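PDB 7CAY: ATP-dependent protease, which probably helps recognise protein substrates, as the N-terminal substrate-binding domain of Lon peptidases does. Local coordinates for residues 9-14 with 44-49; 15-20 with 66-71; 90-95 with 174-179; 155-160 with 183-188. All coordinates share one frame; numbering follows the deposited sequence.

Contact 1: residues 9-14 with 44-49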
loop_
_atom_site.group_PDB
_atom_site.type_symbol
_atom_site.label_atom_id
_atom_site.label_comp_id
_atom_site.label_asym_id
_atom_site.label_seq_id
_atom_site.Cartn_x
_atom_site.Cartn_y
_atom_site.Cartn_z
ATOM N N PRO A 9 -10.592 -1.492 8.831
ATOM C CA PRO A 9 -10.266 -2.922 8.779
ATOM C C PRO A 9 -8.978 -3.162 8.005
ATOM O O PRO A 9 -8.755 -2.583 6.938
ATOM C CB PRO A 9 -11.472 -3.540 8.058
ATOM C CG PRO A 9 -12.557 -2.503 8.147
ATOM C CD PRO A 9 -11.851 -1.186 8.133
ATOM N N LEU A 10 -8.132 -4.032 8.546
ATOM C CA LEU A 10 -6.805 -4.279 8.000
ATOM C C LEU A 10 -6.725 -5.690 7.434
ATOM O O LEU A 10 -7.091 -6.658 8.109
ATOM C CB LEU A 10 -5.729 -4.077 9.069
ATOM C CG LEU A 10 -5.793 -2.763 9.854
ATOM C CD1 LEU A 10 -4.597 -2.638 10.787
ATOM C CD2 LEU A 10 -5.881 -1.569 8.921
ATOM N N PHE A 11 -6.242 -5.802 6.194
ATOM C CA PHE A 11 -6.028 -7.082 5.528
ATOM C C PHE A 11 -4.552 -7.438 5.554
ATOM O O PHE A 11 -3.715 -6.624 5.138
ATOM C CB PHE A 11 -6.526 -7.034 4.087
ATOM C CG PHE A 11 -7.995 -7.317 3.944
ATOM C CD1 PHE A 11 -8.920 -6.647 4.726
ATOM C CD2 PHE A 11 -8.451 -8.250 3.025
ATOM C CE1 PHE A 11 -10.271 -6.903 4.599
ATOM C CE2 PHE A 11 -9.804 -8.508 2.890
ATOM C CZ PHE A 11 -10.715 -7.834 3.679
ATOM N N PRO A 12 -4.199 -8.626 6.030
ATOM C CA PRO A 12 -2.781 -8.976 6.183
ATOM C C PRO A 12 -2.159 -9.554 4.920
ATOM O O PRO A 12 -2.625 -10.575 4.403
ATOM C CB PRO A 12 -2.812 -10.013 7.309
ATOM C CG PRO A 12 -4.136 -10.699 7.124
ATOM C CD PRO A 12 -5.092 -9.657 6.588
ATOM N N LEU A 13 -1.096 -8.922 4.424
ATOM C CA LEU A 13 -0.386 -9.397 3.246
ATOM C C LEU A 13 1.096 -9.553 3.557
ATOM O O LEU A 13 1.659 -8.811 4.365
ATOM C CB LEU A 13 -0.559 -8.450 2.049
ATOM C CG LEU A 13 -1.967 -8.181 1.512
ATOM C CD1 LEU A 13 -1.871 -7.631 0.110
ATOM C CD2 LEU A 13 -2.835 -9.424 1.528
ATOM N N HIS A 14 1.726 -10.523 2.895
ATOM C CA HIS A 14 3.156 -10.776 3.040
ATOM C C HIS A 14 4.008 -9.839 2.199
ATOM O O HIS A 14 5.184 -10.131 1.954
ATOM C CB HIS A 14 3.470 -12.231 2.687
ATOM C CG HIS A 14 2.963 -13.217 3.693
ATOM N ND1 HIS A 14 3.665 -13.544 4.833
ATOM C CD2 HIS A 14 1.821 -13.943 3.733
ATOM C CE1 HIS A 14 2.980 -14.433 5.528
ATOM N NE2 HIS A 14 1.857 -14.692 4.884
ATOM N N SER A 44 -17.384 2.148 3.003
ATOM C CA SER A 44 -16.118 2.330 3.697
ATOM C C SER A 44 -15.076 1.374 3.134
ATOM O O SER A 44 -15.378 0.228 2.794
ATOM C CB SER A 44 -16.290 2.095 5.198
ATOM O OG SER A 44 -16.108 0.727 5.528
ATOM N N SER A 45 -13.843 1.856 3.031
ATOM C CA SER A 45 -12.762 1.067 2.469
ATOM C C SER A 45 -12.086 0.242 3.563
ATOM O O SER A 45 -12.492 0.245 4.728
ATOM C CB SER A 45 -11.753 1.978 1.770
ATOM O OG SER A 45 -11.183 2.897 2.689
ATOM N N PHE A 46 -11.042 -0.484 3.174
ATOM C CA PHE A 46 -10.157 -1.157 4.111
ATOM C C PHE A 46 -8.717 -0.907 3.677
ATOM O O PHE A 46 -8.456 -0.239 2.671
ATOM C CB PHE A 46 -10.475 -2.657 4.211
ATOM C CG PHE A 46 -10.286 -3.415 2.926
ATOM C CD1 PHE A 46 -11.328 -3.550 2.026
ATOM C CD2 PHE A 46 -9.071 -4.016 2.632
ATOM C CE1 PHE A 46 -11.159 -4.259 0.849
ATOM C CE2 PHE A 46 -8.895 -4.722 1.458
ATOM C CZ PHE A 46 -9.941 -4.842 0.564
ATOM N N GLY A 47 -7.772 -1.443 4.450
ATOM C CA GLY A 47 -6.370 -1.209 4.200
ATOM C C GLY A 47 -5.585 -2.504 4.147
ATOM O O GLY A 47 -6.036 -3.556 4.597
ATOM N N VAL A 48 -4.385 -2.403 3.584
ATOM C CA VAL A 48 -3.463 -3.526 3.453
ATOM C C VAL A 48 -2.224 -3.216 4.279
ATOM O O VAL A 48 -1.576 -2.181 4.073
ATOM C CB VAL A 48 -3.093 -3.793 1.986
ATOM C CG1 VAL A 48 -1.764 -4.519 1.902
ATOM C CG2 VAL A 48 -4.190 -4.593 1.306
ATOM N N CYS A 49 -1.900 -4.106 5.214
ATOM C CA CYS A 49 -0.713 -3.980 6.046
ATOM C C CYS A 49 0.160 -5.215 5.888
ATOM O O CYS A 49 -0.340 -6.343 5.879
ATOM C CB CYS A 49 -1.080 -3.800 7.520
ATOM S SG CYS A 49 -1.521 -2.116 7.984
#
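F11 of strand 9-13 stacks face to face with F46. From CB outward, F11 can be followed atom by atom: its CB sits 3.5 Å from G47 O. The first torsion (chi1 -85°) sets CG beside the backbone N, anti to the carbonyl carbon, and CG then meets F46 CE2 and CD2. Further out, F11 CD1 comes 3.4 Å from F46 CD2, and CE1 meets F46 CD2 and CG, while CD2 and CE2 on the other branch face F46 CE2. The centroids of the F11 and F46 rings are 4.1 Å apart with planes at 26°; F46 CE2 stands over the centre of the F11 ring, whereas F11 CE1 lies nearer the rim of F46, so the stack is displaced.

The backbones supply a parallel ladder: G47 N to P9 O, F11 N to G47 O (2.8 Å), C49 N to F11 O and L13 N to C49 O (3.1 Å), all with N-H...O angles above 160°. F11 is thus gripped through both its N-H and its C=O. L13 CD1 closes on V48 CG1 at 3.6 Å, the two side chains crossing at about a right angle, while on the sheet face of L10 and C49 the atoms L10 CD1 and C49 SG are 4.2 Å apart. Helix 30-42 covers F11 through Y32, L35 and V36, and F93 covers L10 and C49. Polar bonding across this pair is therefore confined to the main chain, which fixes the register; no side chain makes a hydrogen bond across it, and the side chains add mainly apolar and aromatic contact.

Contact 2: residues 15-20 with 66-71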
loop_
_atom_site.group_PDB
_atom_site.type_symbol
_atom_site.label_atom_id
_atom_site.label_comp_id
_atom_site.label_asym_id
_atom_site.label_seq_id
_atom_site.Cartn_x
_atom_site.Cartn_y
_atom_site.Cartn_z
ATOM N N SER A 15 3.434 -8.724 1.759
ATOM C CA SER A 15 4.142 -7.735 0.961
ATOM C C SER A 15 3.415 -6.410 1.106
ATOM O O SER A 15 2.182 -6.376 1.113
ATOM C CB SER A 15 4.213 -8.150 -0.509
ATOM O OG SER A 15 2.912 -8.371 -1.022
ATOM N N VAL A 16 4.177 -5.324 1.229
ATOM C CA VAL A 16 3.548 -4.020 1.373
ATOM C C VAL A 16 2.927 -3.606 0.043
ATOM O O VAL A 16 3.378 -4.008 -1.042
ATOM C CB VAL A 16 4.555 -2.963 1.869
ATOM C CG1 VAL A 16 5.506 -3.574 2.889
ATOM C CG2 VAL A 16 5.318 -2.343 0.710
ATOM N N LEU A 17 1.860 -2.821 0.126
ATOM C CA LEU A 17 1.215 -2.246 -1.044
ATOM C C LEU A 17 1.628 -0.784 -1.151
ATOM O O LEU A 17 1.309 0.021 -0.270
ATOM C CB LEU A 17 -0.305 -2.371 -0.951
ATOM C CG LEU A 17 -1.062 -1.762 -2.132
ATOM C CD1 LEU A 17 -0.617 -2.401 -3.442
ATOM C CD2 LEU A 17 -2.559 -1.914 -1.940
ATOM N N LEU A 18 2.347 -0.451 -2.209
ATOM C CA LEU A 18 2.761 0.928 -2.385
ATOM C C LEU A 18 1.609 1.753 -2.957
ATOM O O LEU A 18 0.739 1.219 -3.650
ATOM C CB LEU A 18 3.966 1.005 -3.313
ATOM C CG LEU A 18 5.148 0.115 -2.925
ATOM C CD1 LEU A 18 6.263 0.231 -3.950
ATOM C CD2 LEU A 18 5.653 0.467 -1.537
ATOM N N PRO A 19 1.568 3.051 -2.658
ATOM C CA PRO A 19 0.502 3.896 -3.210
ATOM C C PRO A 19 0.543 3.917 -4.732
ATOM O O PRO A 19 1.611 3.985 -5.345
ATOM C CB PRO A 19 0.803 5.277 -2.617
ATOM C CG PRO A 19 1.569 4.987 -1.368
ATOM C CD PRO A 19 2.397 3.777 -1.681
ATOM N N GLY A 20 -0.639 3.849 -5.339
ATOM C CA GLY A 20 -0.750 3.861 -6.784
ATOM C C GLY A 20 -0.526 2.503 -7.418
ATOM O O GLY A 20 -1.028 2.231 -8.513
ATOM N N TYR A 66 2.661 0.912 9.491
ATOM C CA TYR A 66 2.160 1.665 8.350
ATOM C C TYR A 66 1.451 0.734 7.377
ATOM O O TYR A 66 1.859 -0.416 7.195
ATOM C CB TYR A 66 3.293 2.408 7.631
ATOM C CG TYR A 66 3.741 3.669 8.332
ATOM C CD1 TYR A 66 4.561 3.614 9.450
ATOM C CD2 TYR A 66 3.347 4.919 7.869
ATOM C CE1 TYR A 66 4.973 4.768 10.094
ATOM C CE2 TYR A 66 3.756 6.079 8.504
ATOM C CZ TYR A 66 4.567 5.996 9.617
ATOM O OH TYR A 66 4.974 7.148 10.254
ATOM N N GLY A 67 0.386 1.243 6.757
ATOM C CA GLY A 67 -0.366 0.498 5.769
ATOM C C GLY A 67 -0.851 1.415 4.663
ATOM O O GLY A 67 -0.621 2.625 4.690
ATOM N N THR A 68 -1.536 0.815 3.690
ATOM C CA THR A 68 -1.997 1.535 2.508
ATOM C C THR A 68 -3.478 1.262 2.293
ATOM O O THR A 68 -3.889 0.102 2.188
ATOM C CB THR A 68 -1.199 1.126 1.267
ATOM O OG1 THR A 68 0.201 1.310 1.510
ATOM C CG2 THR A 68 -1.605 1.966 0.083
ATOM N N GLU A 69 -4.272 2.328 2.224
ATOM C CA GLU A 69 -5.684 2.186 1.901
ATOM C C GLU A 69 -5.847 1.740 0.453
ATOM O O GLU A 69 -5.090 2.153 -0.430
ATOM C CB GLU A 69 -6.419 3.506 2.130
ATOM C CG GLU A 69 -7.930 3.405 1.986
ATOM C CD GLU A 69 -8.614 4.756 2.000
ATOM O OE1 GLU A 69 -8.130 5.681 1.311
ATOM O OE2 GLU A 69 -9.634 4.896 2.709
ATOM N N VAL A 70 -6.842 0.892 0.208
ATOM C CA VAL A 70 -7.074 0.335 -1.119
ATOM C C VAL A 70 -8.366 0.897 -1.688
ATOM O O VAL A 70 -9.306 1.237 -0.959
ATOM C CB VAL A 70 -7.121 -1.209 -1.105
ATOM C CG1 VAL A 70 -5.861 -1.779 -0.479
ATOM C CG2 VAL A 70 -8.360 -1.706 -0.375
ATOM N N ARG A 71 -8.397 1.008 -3.012
ATOM C CA ARG A 71 -9.622 1.210 -3.769
ATOM C C ARG A 71 -9.889 -0.054 -4.571
ATOM O O ARG A 71 -8.997 -0.547 -5.271
ATOM C CB ARG A 71 -9.520 2.420 -4.702
ATOM C CG ARG A 71 -10.767 2.628 -5.546
ATOM C CD ARG A 71 -10.645 3.801 -6.502
ATOM N NE ARG A 71 -9.654 3.571 -7.549
ATOM C CZ ARG A 71 -8.584 4.335 -7.751
ATOM N NH1 ARG A 71 -8.367 5.393 -6.979
ATOM N NH2 ARG A 71 -7.736 4.048 -8.731
#
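The flat groups that L17, L18 and P19 offer to T68 are peptide units, not rings. T68 CG2 stands over one face of the L18-P19 peptide bond, 4.3 Å from P19 N and 4.4 Å from L18 C. The unit before it, between L17 and L18, presents its carbonyl oxygen to the same threonine. This is a loop laid across a strand in the mixed sheet of the Lon substrate-binding domain: residues 15-20 link strand 6-13 to strand 22-27 and pass over strand 66-74 close to the centre of the chain.

The polar element is a hydrogen bond from T68 OG1 to L17 O, modelled at 2.5 Å, a length not to be interpreted closely at this resolution. The T68 hydroxyl meets the L17 carbonyl nearly head-on. With chi1 at -55°, OG1 lies beside the backbone N of T68 and CG2 is anti to it. The loop carbonyl thereby gains a side-chain donor, leaving the strand's main chain to its neighbours: T68 pairs with V48 and E69 with T90.

Around this bond the loop is held from the helical side as well, since P19 rests on W159 and its carbonyl accepts a bond from R160 NH1. Towards V70 the contact is purely apolar: the L17 side chain crosses that of V70 at about a right angle, bringing L17 CD2 to 3.6 Å from V70 CG1.

Contact 3: residues 90-95 with 174-179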
loop_
_atom_site.group_PDB
_atom_site.type_symbol
_atom_site.label_atom_id
_atom_site.label_comp_id
_atom_site.label_asym_id
_atom_site.label_seq_id
_atom_site.Cartn_x
_atom_site.Cartn_y
_atom_site.Cartn_z
ATOM N N THR A 90 -4.097 3.706 -2.353
ATOM C CA THR A 90 -4.510 5.099 -2.298
ATOM C C THR A 90 -3.747 5.759 -1.155
ATOM O O THR A 90 -2.534 5.997 -1.287
ATOM C CB THR A 90 -6.033 5.208 -2.155
ATOM O OG1 THR A 90 -6.446 4.566 -0.941
ATOM C CG2 THR A 90 -6.724 4.537 -3.330
ATOM N N ARG A 91 -4.383 6.049 -0.024
ATOM C CA ARG A 91 -3.742 6.809 1.040
ATOM C C ARG A 91 -2.959 5.905 1.983
ATOM O O ARG A 91 -3.289 4.731 2.173
ATOM C CB ARG A 91 -4.780 7.595 1.841
ATOM C CG ARG A 91 -5.504 8.670 1.056
ATOM C CD ARG A 91 -6.594 9.295 1.907
ATOM N NE ARG A 91 -7.576 8.301 2.332
ATOM C CZ ARG A 91 -8.549 8.538 3.206
ATOM N NH1 ARG A 91 -8.671 9.737 3.758
ATOM N NH2 ARG A 91 -9.399 7.574 3.532
ATOM N N ARG A 92 -1.915 6.472 2.582
ATOM C CA ARG A 92 -1.147 5.788 3.611
ATOM C C ARG A 92 -1.671 6.163 4.991
ATOM O O ARG A 92 -2.154 7.276 5.212
ATOM C CB ARG A 92 0.338 6.140 3.512
ATOM C CG ARG A 92 1.008 5.665 2.242
ATOM C CD ARG A 92 2.409 6.240 2.114
ATOM N NE ARG A 92 2.411 7.692 2.265
ATOM C CZ ARG A 92 2.951 8.340 3.291
ATOM N NH1 ARG A 92 3.553 7.673 4.263
ATOM N NH2 ARG A 92 2.896 9.663 3.340
ATOM N N PHE A 93 -1.570 5.217 5.923
ATOM C CA PHE A 93 -2.042 5.443 7.279
ATOM C C PHE A 93 -1.048 4.864 8.274
ATOM O O PHE A 93 -0.182 4.057 7.926
ATOM C CB PHE A 93 -3.436 4.838 7.508
ATOM C CG PHE A 93 -3.530 3.376 7.183
ATOM C CD1 PHE A 93 -3.143 2.417 8.106
ATOM C CD2 PHE A 93 -4.029 2.957 5.962
ATOM C CE1 PHE A 93 -3.239 1.069 7.811
ATOM C CE2 PHE A 93 -4.129 1.610 5.662
ATOM C CZ PHE A 93 -3.734 0.667 6.588
ATOM N N ARG A 94 -1.189 5.295 9.525
ATOM C CA ARG A 94 -0.413 4.776 10.642
ATOM C C ARG A 94 -1.349 4.048 11.597
ATOM O O ARG A 94 -2.418 4.566 11.936
ATOM C CB ARG A 94 0.317 5.902 11.378
ATOM C CG ARG A 94 0.983 6.906 10.464
ATOM C CD ARG A 94 1.925 7.821 11.233
ATOM N NE ARG A 94 2.460 8.884 10.387
ATOM C CZ ARG A 94 2.001 10.131 10.377
ATOM N NH1 ARG A 94 2.546 11.031 9.571
ATOM N NH2 ARG A 94 1.002 10.479 11.179
ATOM N N VAL A 95 -0.950 2.853 12.028
ATOM C CA VAL A 95 -1.754 2.068 12.964
ATOM C C VAL A 95 -1.411 2.549 14.371
ATOM O O VAL A 95 -0.366 2.196 14.920
ATOM C CB VAL A 95 -1.517 0.562 12.806
ATOM C CG1 VAL A 95 -2.525 -0.218 13.630
ATOM C CG2 VAL A 95 -1.599 0.156 11.339
ATOM N N SER A 174 10.076 0.498 4.815
ATOM C CA SER A 174 10.729 1.717 5.280
ATOM C C SER A 174 10.356 2.909 4.407
ATOM O O SER A 174 10.171 4.021 4.913
ATOM C CB SER A 174 12.243 1.519 5.310
ATOM O OG SER A 174 12.906 2.699 5.730
ATOM N N LEU A 175 10.244 2.696 3.093
ATOM C CA LEU A 175 9.778 3.759 2.209
ATOM C C LEU A 175 8.349 4.164 2.545
ATOM O O LEU A 175 8.016 5.355 2.545
ATOM C CB LEU A 175 9.881 3.311 0.749
ATOM C CG LEU A 175 11.299 3.100 0.216
ATOM C CD1 LEU A 175 11.289 2.326 -1.091
ATOM C CD2 LEU A 175 12.011 4.429 0.043
ATOM N N LEU A 176 7.491 3.183 2.836
ATOM C CA LEU A 176 6.117 3.486 3.225
ATOM C C LEU A 176 6.076 4.332 4.495
ATOM O O LEU A 176 5.270 5.263 4.604
ATOM C CB LEU A 176 5.331 2.185 3.415
ATOM C CG LEU A 176 3.803 2.273 3.491
ATOM C CD1 LEU A 176 3.214 2.586 2.121
ATOM C CD2 LEU A 176 3.214 0.989 4.060
ATOM N N GLN A 177 6.950 4.028 5.461
ATOM C CA GLN A 177 6.982 4.790 6.707
ATOM C C GLN A 177 7.448 6.223 6.488
ATOM O O GLN A 177 6.984 7.135 7.181
ATOM C CB GLN A 177 7.888 4.094 7.724
ATOM N N GLU A 178 8.360 6.441 5.542
ATOM C CA GLU A 178 8.866 7.782 5.272
ATOM C C GLU A 178 7.772 8.632 4.636
ATOM O O GLU A 178 7.269 8.301 3.558
ATOM C CB GLU A 178 10.088 7.712 4.359
ATOM C CG GLU A 178 10.686 9.069 4.030
ATOM C CD GLU A 178 11.285 9.748 5.243
ATOM O OE1 GLU A 178 12.339 9.284 5.723
ATOM O OE2 GLU A 178 10.694 10.737 5.724
ATOM N N ASP A 179 7.413 9.733 5.293
ATOM C CA ASP A 179 6.321 10.587 4.841
ATOM C C ASP A 179 6.788 11.775 4.004
ATOM O O ASP A 179 5.980 12.659 3.703
ATOM C CB ASP A 179 5.506 11.082 6.040
ATOM C CG ASP A 179 4.790 9.954 6.764
ATOM O OD1 ASP A 179 4.572 8.888 6.146
ATOM O OD2 ASP A 179 4.443 10.134 7.952
#
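R92 and L176 mark the closest backbone approach, their CA atoms 7.6 Å apart, where strand 83-100 passes the C-terminal end of helix 169-177 and the chain leaves helical geometry at E178. The R92 side chain bridges that interval. The R92 and L176 side chains lie alongside each other and point opposite ways, R92 CD 3.7 Å from L176 CD1, and a bend at chi3 (-52°) turns NE of R92 out of the extended line. NH1 then serves two acceptors: L176 O at 3.0 Å, approached nearly end-on to the carbonyl, and D179 OD1, modelled at 2.5 Å, a value too short to weigh at this resolution. The bond from NH1 to L176 O is the more bent, with 132° at the hydrogen.

This is a sheet-to-helix junction of the Lon substrate-binding domain, fastened by a salt-bridge network in which one carboxylate holds two arginines. A guanidinium beside the last carbonyls of a helix is also consistent with a favourable interaction with the helix dipole.

The second arginine, R94, reaches D179 tip to tip. Its NH1 lies 2.7 Å from D179 OD2, almost straight at 172°, with the oxygen in the guanidinium plane. Seen from the acid, the donor comes on the anti side and well out of the carboxylate plane. R94 NE adds a weak bond to the same oxygen and another weak one to Y66 OH.

Contact 4: residues 155-160 with 183-188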
loop_
_atom_site.group_PDB
_atom_site.type_symbol
_atom_site.label_atom_id
_atom_site.label_comp_id
_atom_site.label_asym_id
_atom_site.label_seq_id
_atom_site.Cartn_x
_atom_site.Cartn_y
_atom_site.Cartn_z
ATOM N N ALA A 155 7.160 12.319 -5.426
ATOM C CA ALA A 155 6.444 11.210 -4.807
ATOM C C ALA A 155 6.065 10.149 -5.830
ATOM O O ALA A 155 6.029 8.958 -5.501
ATOM C CB ALA A 155 5.199 11.722 -4.085
ATOM N N TRP A 156 5.794 10.551 -7.073
ATOM C CA TRP A 156 5.382 9.581 -8.082
ATOM C C TRP A 156 6.558 8.723 -8.533
ATOM O O TRP A 156 6.460 7.491 -8.570
ATOM C CB TRP A 156 4.743 10.294 -9.275
ATOM C CG TRP A 156 3.976 9.355 -10.150
ATOM C CD1 TRP A 156 2.670 8.986 -10.009
ATOM C CD2 TRP A 156 4.473 8.646 -11.290
ATOM N NE1 TRP A 156 2.320 8.098 -10.996
ATOM C CE2 TRP A 156 3.410 7.873 -11.796
ATOM C CE3 TRP A 156 5.712 8.594 -11.936
ATOM C CZ2 TRP A 156 3.548 7.056 -12.915
ATOM C CZ3 TRP A 156 5.847 7.784 -13.048
ATOM C CH2 TRP A 156 4.772 7.026 -13.526
ATOM N N VAL A 157 7.681 9.356 -8.884
ATOM C CA VAL A 157 8.867 8.599 -9.277
ATOM C C VAL A 157 9.367 7.753 -8.114
ATOM O O VAL A 157 9.952 6.681 -8.319
ATOM C CB VAL A 157 9.961 9.553 -9.811
ATOM C CG1 VAL A 157 10.297 10.623 -8.788
ATOM C CG2 VAL A 157 11.216 8.784 -10.202
ATOM N N GLY A 158 9.124 8.199 -6.881
ATOM C CA GLY A 158 9.542 7.419 -5.727
ATOM C C GLY A 158 8.734 6.146 -5.561
ATOM O O GLY A 158 9.293 5.062 -5.370
ATOM N N TRP A 159 7.405 6.258 -5.633
ATOM C CA TRP A 159 6.559 5.076 -5.519
ATOM C C TRP A 159 6.731 4.119 -6.693
ATOM O O TRP A 159 6.456 2.926 -6.544
ATOM C CB TRP A 159 5.086 5.480 -5.400
ATOM C CG TRP A 159 4.723 6.221 -4.133
ATOM C CD1 TRP A 159 3.970 7.357 -4.038
ATOM C CD2 TRP A 159 5.086 5.870 -2.788
ATOM N NE1 TRP A 159 3.848 7.738 -2.725
ATOM C CE2 TRP A 159 4.521 6.843 -1.937
ATOM C CE3 TRP A 159 5.835 4.831 -2.222
ATOM C CZ2 TRP A 159 4.680 6.805 -0.553
ATOM C CZ3 TRP A 159 5.996 4.802 -0.852
ATOM C CH2 TRP A 159 5.421 5.780 -0.031
ATOM N N ARG A 160 7.176 4.607 -7.851
ATOM C CA ARG A 160 7.279 3.748 -9.025
ATOM C C ARG A 160 8.589 2.967 -9.036
ATOM O O ARG A 160 8.596 1.759 -9.299
ATOM C CB ARG A 160 7.136 4.578 -10.302
ATOM C CG ARG A 160 5.747 5.158 -10.500
ATOM C CD ARG A 160 4.692 4.068 -10.605
ATOM N NE ARG A 160 3.535 4.361 -9.766
ATOM C CZ ARG A 160 3.321 3.809 -8.575
ATOM N NH1 ARG A 160 2.244 4.136 -7.876
ATOM N NH2 ARG A 160 4.179 2.924 -8.086
ATOM N N ARG A 183 13.162 12.690 0.981
ATOM C CA ARG A 183 13.911 11.764 1.826
ATOM C C ARG A 183 13.616 10.320 1.452
ATOM O O ARG A 183 14.451 9.436 1.678
ATOM C CB ARG A 183 13.600 12.014 3.302
ATOM C CG ARG A 183 14.727 12.717 4.046
ATOM C CD ARG A 183 14.426 12.894 5.528
ATOM N NE ARG A 183 13.437 13.940 5.775
ATOM C CZ ARG A 183 12.226 13.723 6.280
ATOM N NH1 ARG A 183 11.852 12.493 6.606
ATOM N NH2 ARG A 183 11.393 14.739 6.468
ATOM N N ARG A 184 12.439 10.063 0.877
ATOM C CA ARG A 184 12.144 8.742 0.335
ATOM C C ARG A 184 13.089 8.407 -0.812
ATOM O O ARG A 184 13.667 7.316 -0.861
ATOM C CB ARG A 184 10.688 8.686 -0.127
ATOM C CG ARG A 184 9.871 7.564 0.487
ATOM C CD ARG A 184 8.454 7.578 -0.059
ATOM N NE ARG A 184 7.607 8.558 0.617
ATOM C CZ ARG A 184 6.700 9.311 0.002
ATOM N NH1 ARG A 184 6.534 9.211 -1.311
ATOM N NH2 ARG A 184 5.968 10.171 0.698
ATOM N N LEU A 185 13.266 9.349 -1.741
ATOM C CA LEU A 185 14.184 9.142 -2.856
ATOM C C LEU A 185 15.641 9.123 -2.413
ATOM O O LEU A 185 16.478 8.537 -3.108
ATOM C CB LEU A 185 13.972 10.226 -3.914
ATOM C CG LEU A 185 12.686 10.110 -4.737
ATOM C CD1 LEU A 185 12.358 11.430 -5.418
ATOM C CD2 LEU A 185 12.816 8.999 -5.769
ATOM N N GLU A 186 15.963 9.743 -1.276
ATOM C CA GLU A 186 17.347 9.749 -0.812
ATOM C C GLU A 186 17.762 8.374 -0.297
ATOM O O GLU A 186 18.896 7.937 -0.525
ATOM C CB GLU A 186 17.536 10.816 0.267
ATOM C CG GLU A 186 18.992 11.145 0.575
ATOM C CD GLU A 186 19.695 11.841 -0.581
ATOM O OE1 GLU A 186 19.354 13.007 -0.878
ATOM O OE2 GLU A 186 20.586 11.215 -1.193
ATOM N N GLN A 187 16.862 7.674 0.395
ATOM C CA GLN A 187 17.160 6.314 0.829
ATOM C C GLN A 187 16.838 5.283 -0.243
ATOM O O GLN A 187 17.453 4.212 -0.264
ATOM C CB GLN A 187 16.409 5.977 2.122
ATOM C CG GLN A 187 14.931 5.685 1.957
ATOM C CD GLN A 187 14.318 5.087 3.214
ATOM O OE1 GLN A 187 15.031 4.668 4.129
ATOM N NE2 GLN A 187 12.989 5.044 3.265
ATOM N N LEU A 188 15.892 5.585 -1.135
ATOM C CA LEU A 188 15.706 4.753 -2.319
ATOM C C LEU A 188 16.952 4.767 -3.191
ATOM O O LEU A 188 17.216 3.804 -3.921
ATOM C CB LEU A 188 14.487 5.234 -3.108
ATOM C CG LEU A 188 14.056 4.441 -4.343
ATOM C CD1 LEU A 188 13.675 3.019 -3.963
ATOM C CD2 LEU A 188 12.899 5.141 -5.042
#
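A buried helix-helix contact joins G158 and W159 of helix 154-164 to R184, L185 and L188 of helix 181-190, well away from the centre of the chain. The two short segments run in broadly the same direction, their axes 9.5 Å apart at closest and inclined at 35°, and no hydrogen bond links them.

The nearest backbone point is G158 with L185, whose CA atoms are 5.7 Å apart. Because G158 turns bare backbone to the interface, L185 CD2 can rest 3.6 Å from G158 CA. One turn on, L188 CD2 lies 3.6 Å from G158 O. To the side, V157 CG1 meets L185 CD1 at 4.0 Å, these two side chains crossing at about a right angle.

R184 and W159 form the second part of the contact. R184 CD stands over the six-membered ring of W159, 3.9 Å from its centroid and 25° off the normal, a CH-pi contact. Beyond CD the guanidinium lies almost flat over the same indole, the planes 12° apart, with NH1 displaced toward the rim above CZ2 and CE2; A155 CB comes to the edge of that guanidinium. R184 NE and W159 NE1 bond outside the pair, to E178 O and D116 OD1, so both flat groups are tethered while they overlie each other.

L175 of helix 169-177 touches R184 and L188, and L132 of helix 126-134 touches V157. The arrangement is that of a small helical bundle, as in the C-terminal part of Lon N-terminal domains.

In the fold
Contacts 1, 2 and 3 share the six-stranded sheet and follow one another across it: strand 47-51 of contact 1 borders strand 66-74 of contact 2, which borders strand 83-100 of contact 3. Centres of contacts 1 and 2, and of contacts 2 and 3, are about 8 Å apart. Contact 4 belongs to the helices, its centre about 12 Å from that of contact 3 and about 23 Å from that of contact 1; contacts 1 and 4 lie on opposite sides of the chain's centre. Along the chain, segments of contacts 1 and 2 alternate, as do those of contacts 3 and 4. Contacts 2 and 3 both connect the sheet to the later helices, contact 2 through helix 154-164, contact 3 through helix 169-177.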